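Long-range contacts in Asp/Glu-specific dipeptidyl-peptidase (Flavobacterium psychrophilum, PDB 5JXF), which removes dipeptides from the N-terminus of oligopeptides as a serine peptidase of family S46, cutting strictly after aspartate or glutamate: residues N135-F140 with V205-R210; F241-N246 with V259-K264. One frame throughout, in Å; residues are numbered along the deposited sequence.

Contact 1: residues N135-F140 with V205-R210; sequences NLVVTF and VFKDVR
V138 and F206 form the hydrogen-bonded pair of an antiparallel β-bridge in the N-terminal β-barrel of the chymotrypsin-like double barrel of S46 peptidases, whose strands lead to H101 and D237, assigned by similarity to the charge relay. The V138 N to F206 O bond is 3.0 Å long, and F206 N returns to V138 O at 2.8 Å. T139 and V205 follow as the non-hydrogen-bonded pair. On their face the branched V205 side chain fits between V137 and T139, its CG1 3.8 Å from V137 CB. The other face is apolar and buried. There V138 CG2, anti to the carbonyl carbon and beside the backbone N, points at V209 and meets its CG2 at 3.6 Å, and L136 adds CD2 beside V209 CG1. Valine suits these places: β-branching is at ease in extended chain, and its two methyls can meet two neighbours at once, as those of V209 do. F140 and F206 fill the same side with rings inclined at 81°. Beyond K207 the strand bends away from 135-137, so direct pairing gives way to a water. This bridging water accepts from V209 N at 2.6 Å and lies 2.7 Å from L136 O, to which it probably donates.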
loop_
_atom_site.group_PDB
_atom_site.type_symbol
_atom_site.label_atom_id
_atom_site.label_comp_id
_atom_site.label_asym_id
_atom_site.label_seq_id
_atom_site.Cartn_x
_atom_site.Cartn_y
_atom_site.Cartn_z
ATOM N N ASN A 135 -18.170 4.592 -36.513
ATOM C CA ASN A 135 -17.359 3.399 -36.314
ATOM C C ASN A 135 -17.547 2.774 -34.944
ATOM O O ASN A 135 -16.616 2.203 -34.381
ATOM C CB ASN A 135 -15.881 3.722 -36.532
ATOM C CG ASN A 135 -15.643 4.468 -37.818
ATOM O OD1 ASN A 135 -16.305 4.213 -38.827
ATOM N ND2 ASN A 135 -14.713 5.415 -37.790
ATOM N N LEU A 136 -18.748 2.897 -34.398
ATOM C CA LEU A 136 -19.071 2.235 -33.144
ATOM C C LEU A 136 -20.231 1.301 -33.394
ATOM O O LEU A 136 -21.314 1.742 -33.753
ATOM C CB LEU A 136 -19.422 3.248 -32.043
ATOM C CG LEU A 136 -19.897 2.698 -30.693
ATOM C CD1 LEU A 136 -18.866 1.779 -30.064
ATOM C CD2 LEU A 136 -20.218 3.842 -29.723
ATOM N N VAL A 137 -19.997 0.013 -33.202
ATOM C CA VAL A 137 -21.051 -0.968 -33.358
ATOM C C VAL A 137 -21.308 -1.741 -32.069
ATOM O O VAL A 137 -20.456 -1.826 -31.180
ATOM C CB VAL A 137 -20.726 -1.955 -34.487
ATOM C CG1 VAL A 137 -20.368 -1.192 -35.787
ATOM C CG2 VAL A 137 -19.612 -2.891 -34.073
ATOM N N VAL A 138 -22.510 -2.290 -31.986
ATOM C CA VAL A 138 -22.958 -3.082 -30.851
ATOM C C VAL A 138 -23.620 -4.320 -31.439
ATOM O O VAL A 138 -24.534 -4.206 -32.257
ATOM C CB VAL A 138 -23.948 -2.290 -29.969
ATOM C CG1 VAL A 138 -24.780 -3.212 -29.127
ATOM C CG2 VAL A 138 -23.200 -1.269 -29.095
ATOM N N THR A 139 -23.164 -5.495 -31.028
ATOM C CA THR A 139 -23.577 -6.742 -31.648
ATOM C C THR A 139 -24.370 -7.662 -30.731
ATOM O O THR A 139 -23.874 -8.079 -29.685
ATOM C CB THR A 139 -22.343 -7.519 -32.139
ATOM O OG1 THR A 139 -21.619 -6.727 -33.090
ATOM C CG2 THR A 139 -22.761 -8.855 -32.750
ATOM N N PHE A 140 -25.584 -8.010 -31.137
ATOM C CA PHE A 140 -26.389 -8.982 -30.405
ATOM C C PHE A 140 -26.240 -10.395 -30.934
ATOM O O PHE A 140 -26.146 -10.609 -32.153
ATOM C CB PHE A 140 -27.865 -8.568 -30.438
ATOM C CG PHE A 140 -28.144 -7.328 -29.655
ATOM C CD1 PHE A 140 -27.878 -6.081 -30.190
ATOM C CD2 PHE A 140 -28.649 -7.409 -28.369
ATOM C CE1 PHE A 140 -28.135 -4.913 -29.460
ATOM C CE2 PHE A 140 -28.905 -6.258 -27.629
ATOM C CZ PHE A 140 -28.648 -5.004 -28.181
ATOM N N VAL A 205 -25.742 -6.763 -36.051
ATOM C CA VAL A 205 -24.792 -5.695 -35.785
ATOM C C VAL A 205 -25.422 -4.332 -35.921
ATOM O O VAL A 205 -25.693 -3.875 -37.030
ATOM C CB VAL A 205 -23.598 -5.784 -36.732
ATOM C CG1 VAL A 205 -22.514 -4.773 -36.318
ATOM C CG2 VAL A 205 -23.053 -7.197 -36.728
ATOM N N PHE A 206 -25.679 -3.668 -34.805
ATOM C CA PHE A 206 -26.214 -2.317 -34.902
ATOM C C PHE A 206 -25.060 -1.315 -35.082
ATOM O O PHE A 206 -23.974 -1.516 -34.541
ATOM C CB PHE A 206 -27.081 -1.999 -33.669
ATOM C CG PHE A 206 -28.359 -2.810 -33.623
ATOM C CD1 PHE A 206 -28.331 -4.143 -33.215
ATOM C CD2 PHE A 206 -29.573 -2.259 -34.041
ATOM C CE1 PHE A 206 -29.480 -4.890 -33.189
ATOM C CE2 PHE A 206 -30.728 -3.016 -34.036
ATOM C CZ PHE A 206 -30.686 -4.339 -33.615
ATOM N N LYS A 207 -25.292 -0.258 -35.858
ATOM C CA LYS A 207 -24.204 0.611 -36.301
ATOM C C LYS A 207 -24.476 2.077 -36.006
ATOM O O LYS A 207 -23.699 2.957 -36.380
ATOM C CB LYS A 207 -23.946 0.404 -37.806
ATOM C CG LYS A 207 -23.302 -0.954 -38.122
ATOM C CD LYS A 207 -23.212 -1.230 -39.635
ATOM C CE LYS A 207 -23.464 -2.713 -39.977
ATOM N NZ LYS A 207 -24.917 -3.122 -39.901
ATOM N N ASP A 208 -25.589 2.336 -35.336
ATOM C CA ASP A 208 -25.930 3.686 -34.925
ATOM C C ASP A 208 -26.107 3.696 -33.404
ATOM O O ASP A 208 -27.231 3.618 -32.907
ATOM C CB ASP A 208 -27.202 4.172 -35.650
ATOM C CG ASP A 208 -27.605 5.585 -35.254
ATOM O OD1 ASP A 208 -26.873 6.237 -34.473
ATOM O OD2 ASP A 208 -28.653 6.054 -35.742
ATOM N N VAL A 209 -24.981 3.786 -32.690
ATOM C CA VAL A 209 -24.941 3.800 -31.221
ATOM C C VAL A 209 -24.443 5.154 -30.696
ATOM O O VAL A 209 -23.301 5.545 -30.932
ATOM C CB VAL A 209 -24.048 2.666 -30.696
ATOM C CG1 VAL A 209 -23.923 2.704 -29.157
ATOM C CG2 VAL A 209 -24.585 1.314 -31.193
ATOM N N ARG A 210 -25.315 5.867 -29.993
ATOM C CA ARG A 210 -25.040 7.248 -29.586
ATOM C C ARG A 210 -24.741 7.358 -28.087
ATOM O O ARG A 210 -25.284 6.602 -27.296
ATOM C CB ARG A 210 -26.221 8.148 -29.940
ATOM C CG ARG A 210 -26.647 8.016 -31.395
ATOM C CD ARG A 210 -27.866 8.845 -31.721
ATOM N NE ARG A 210 -28.338 8.483 -33.056
ATOM C CZ ARG A 210 -29.448 8.941 -33.619
ATOM N NH1 ARG A 210 -30.217 9.794 -32.972
ATOM N NH2 ARG A 210 -29.788 8.537 -34.835
HETATM O O HOH W 1 -22.637 4.095 -33.881
#

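Contact 2: residues F241-N246 with V259-K264; sequences FRVYAN and VPYIPK
A245 and V259 close on each other through two short backbone hydrogen bonds, A245 N to V259 O at 2.7 Å and V259 N to A245 O at 2.8 Å, as the hydrogen-bonded pair of an antiparallel β-bridge. Next to it Y244 faces P260 as the non-hydrogen-bonded pair, a place that suits proline because no N-H is needed there. Y261 N then gives a nearly straight bond to V243 O, 3.0 Å long, which carries the pairing just past the short strand 259-260.

Side chains meet on two sides of this β-hairpin with its long connecting loop. Y261 CB rests against V243 CG1 at 3.8 Å. With CG anti to the backbone N (chi1 167°), the Y261 ring is laid beside both V243 and A245, its CD2 4.1 Å from V243 CG1 and its CD1 4.2 Å from A245 CB; the small alanine leaves room for the aromatic residue. Elsewhere the Y244 ring runs alongside P260, pointing the same way, with CE2 3.9 Å from P260 CD and CD2 near the carbonyl carbon of V259. R242 CD comes to 4.2 Å from P260 CG. Replacing Y244 with an alanine would probably open a gap beside P260 and leave R210 without its cation-pi partner and E130 without the hydroxyl that meets its OE1.

Through OE2 the same E130 forms a salt bridge with R242 NE, while R242 NH1 pairs with E722. N246 OD1 accepts from N248 N and H250 N, which ties N246 to the loop that follows. Strand 197-214 lies along one edge of 239-245, bonded to R242 and Y244; along the other edge 95-98 and then 259-260 follow one another.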
loop_
_atom_site.group_PDB
_atom_site.type_symbol
_atom_site.label_atom_id
_atom_site.label_comp_id
_atom_site.label_asym_id
_atom_site.label_seq_id
_atom_site.Cartn_x
_atom_site.Cartn_y
_atom_site.Cartn_z
ATOM N N PHE A 241 -24.932 4.425 -23.312
ATOM C CA PHE A 241 -25.135 4.626 -24.738
ATOM C C PHE A 241 -26.561 4.231 -25.070
ATOM O O PHE A 241 -27.244 3.652 -24.219
ATOM C CB PHE A 241 -24.128 3.798 -25.533
ATOM C CG PHE A 241 -22.718 4.331 -25.469
ATOM C CD1 PHE A 241 -21.913 4.086 -24.362
ATOM C CD2 PHE A 241 -22.201 5.093 -26.511
ATOM C CE1 PHE A 241 -20.627 4.576 -24.313
ATOM C CE2 PHE A 241 -20.912 5.581 -26.468
ATOM C CZ PHE A 241 -20.125 5.322 -25.369
ATOM N N ARG A 242 -27.032 4.544 -26.282
ATOM C CA ARG A 242 -28.360 4.085 -26.688
ATOM C C ARG A 242 -28.305 3.494 -28.096
ATOM O O ARG A 242 -27.777 4.118 -29.004
ATOM C CB ARG A 242 -29.398 5.207 -26.641
ATOM C CG ARG A 242 -30.809 4.699 -26.970
ATOM C CD ARG A 242 -31.811 5.808 -27.141
ATOM N NE ARG A 242 -31.751 6.755 -26.033
ATOM C CZ ARG A 242 -32.307 6.541 -24.846
ATOM N NH1 ARG A 242 -32.957 5.404 -24.616
ATOM N NH2 ARG A 242 -32.199 7.457 -23.888
ATOM N N VAL A 243 -28.820 2.282 -28.253
ATOM C CA VAL A 243 -28.771 1.608 -29.542
ATOM C C VAL A 243 -29.944 2.136 -30.386
ATOM O O VAL A 243 -31.059 2.259 -29.899
ATOM C CB VAL A 243 -28.855 0.079 -29.395
ATOM C CG1 VAL A 243 -28.795 -0.616 -30.785
ATOM C CG2 VAL A 243 -27.762 -0.442 -28.486
ATOM N N TYR A 244 -29.679 2.481 -31.636
ATOM C CA TYR A 244 -30.729 2.984 -32.526
ATOM C C TYR A 244 -30.941 2.017 -33.680
ATOM O O TYR A 244 -30.001 1.316 -34.083
ATOM C CB TYR A 244 -30.366 4.369 -33.058
ATOM C CG TYR A 244 -30.692 5.487 -32.101
ATOM C CD1 TYR A 244 -29.888 5.742 -30.983
ATOM C CD2 TYR A 244 -31.798 6.294 -32.318
ATOM C CE1 TYR A 244 -30.199 6.770 -30.115
ATOM C CE2 TYR A 244 -32.120 7.312 -31.458
ATOM C CZ TYR A 244 -31.321 7.552 -30.359
ATOM O OH TYR A 244 -31.668 8.574 -29.519
ATOM N N ALA A 245 -32.160 1.984 -34.219
ATOM C CA ALA A 245 -32.497 1.052 -35.301
ATOM C C ALA A 245 -33.412 1.711 -36.336
ATOM O O ALA A 245 -33.940 2.784 -36.072
ATOM C CB ALA A 245 -33.148 -0.189 -34.727
ATOM N N ASN A 246 -33.594 1.098 -37.517
ATOM C CA ASN A 246 -34.530 1.690 -38.490
ATOM C C ASN A 246 -35.976 1.355 -38.141
ATOM O O ASN A 246 -36.245 0.778 -37.090
ATOM C CB ASN A 246 -34.227 1.263 -39.944
ATOM C CG ASN A 246 -34.239 -0.245 -40.153
ATOM O OD1 ASN A 246 -34.835 -0.996 -39.382
ATOM N ND2 ASN A 246 -33.616 -0.688 -41.244
ATOM N N VAL A 259 -34.726 5.270 -35.027
ATOM C CA VAL A 259 -35.388 5.384 -33.719
ATOM C C VAL A 259 -34.789 4.407 -32.687
ATOM O O VAL A 259 -34.080 3.468 -33.059
ATOM C CB VAL A 259 -36.908 5.141 -33.852
ATOM C CG1 VAL A 259 -37.502 6.077 -34.908
ATOM C CG2 VAL A 259 -37.191 3.681 -34.198
ATOM N N PRO A 260 -35.047 4.637 -31.389
ATOM C CA PRO A 260 -34.543 3.716 -30.367
ATOM C C PRO A 260 -34.876 2.259 -30.647
ATOM O O PRO A 260 -36.020 1.908 -30.939
ATOM C CB PRO A 260 -35.255 4.187 -29.097
ATOM C CG PRO A 260 -35.374 5.642 -29.293
ATOM C CD PRO A 260 -35.618 5.851 -30.776
ATOM N N TYR A 261 -33.857 1.424 -30.542
ATOM C CA TYR A 261 -34.003 0.001 -30.695
ATOM C C TYR A 261 -34.790 -0.589 -29.555
ATOM O O TYR A 261 -34.511 -0.300 -28.380
ATOM C CB TYR A 261 -32.635 -0.642 -30.753
ATOM C CG TYR A 261 -32.638 -2.136 -30.602
ATOM C CD1 TYR A 261 -33.199 -2.957 -31.594
ATOM C CD2 TYR A 261 -32.023 -2.737 -29.502
ATOM C CE1 TYR A 261 -33.185 -4.326 -31.477
ATOM C CE2 TYR A 261 -31.995 -4.098 -29.370
ATOM C CZ TYR A 261 -32.583 -4.894 -30.361
ATOM O OH TYR A 261 -32.541 -6.252 -30.219
ATOM N N ILE A 262 -35.771 -1.418 -29.891
ATOM C CA ILE A 262 -36.545 -2.094 -28.858
ATOM C C ILE A 262 -36.007 -3.507 -28.685
ATOM O O ILE A 262 -36.041 -4.323 -29.616
ATOM C CB ILE A 262 -38.063 -2.106 -29.196
ATOM C CG1 ILE A 262 -38.567 -0.666 -29.372
ATOM C CG2 ILE A 262 -38.851 -2.886 -28.123
ATOM C CD1 ILE A 262 -39.953 -0.568 -29.997
ATOM N N PRO A 263 -35.464 -3.800 -27.495
ATOM C CA PRO A 263 -34.820 -5.103 -27.330
ATOM C C PRO A 263 -35.792 -6.238 -27.032
ATOM O O PRO A 263 -36.928 -6.006 -26.618
ATOM C CB PRO A 263 -33.887 -4.880 -26.131
ATOM C CG PRO A 263 -34.599 -3.832 -25.309
ATOM C CD PRO A 263 -35.286 -2.924 -26.319
ATOM N N LYS A 264 -35.322 -7.462 -27.234
ATOM C CA LYS A 264 -36.058 -8.651 -26.844
ATOM C C LYS A 264 -36.107 -8.857 -25.334
ATOM O O LYS A 264 -37.003 -9.537 -24.822
ATOM C CB LYS A 264 -35.444 -9.870 -27.524
ATOM C CG LYS A 264 -35.385 -9.711 -29.034
ATOM C CD LYS A 264 -34.582 -10.815 -29.694
ATOM C CE LYS A 264 -34.604 -10.692 -31.220
ATOM N NZ LYS A 264 -33.424 -11.394 -31.776
#

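Contacts 1 and 2 are parts of one antiparallel sheet, their centres about 10 Å apart, and strand 197-214 runs beside 239-245 to join them. Two probable backbone hydrogen bonds make the seam: R210 O to R242 N at 2.9 Å and D208 O to Y244 N at 3.0 Å. Side chains cross it too: the Y261 ring of contact 2 meets the rings of F140 and F206 from contact 1, with F206 CZ packed 3.3 Å from Y261 CE1. Both contacts lie away from the bound arginine and aspartic acid. The sheet nevertheless leads toward the active site: D237, assigned by similarity to the charge relay with H101 and S662, shortly precedes strand 239-245.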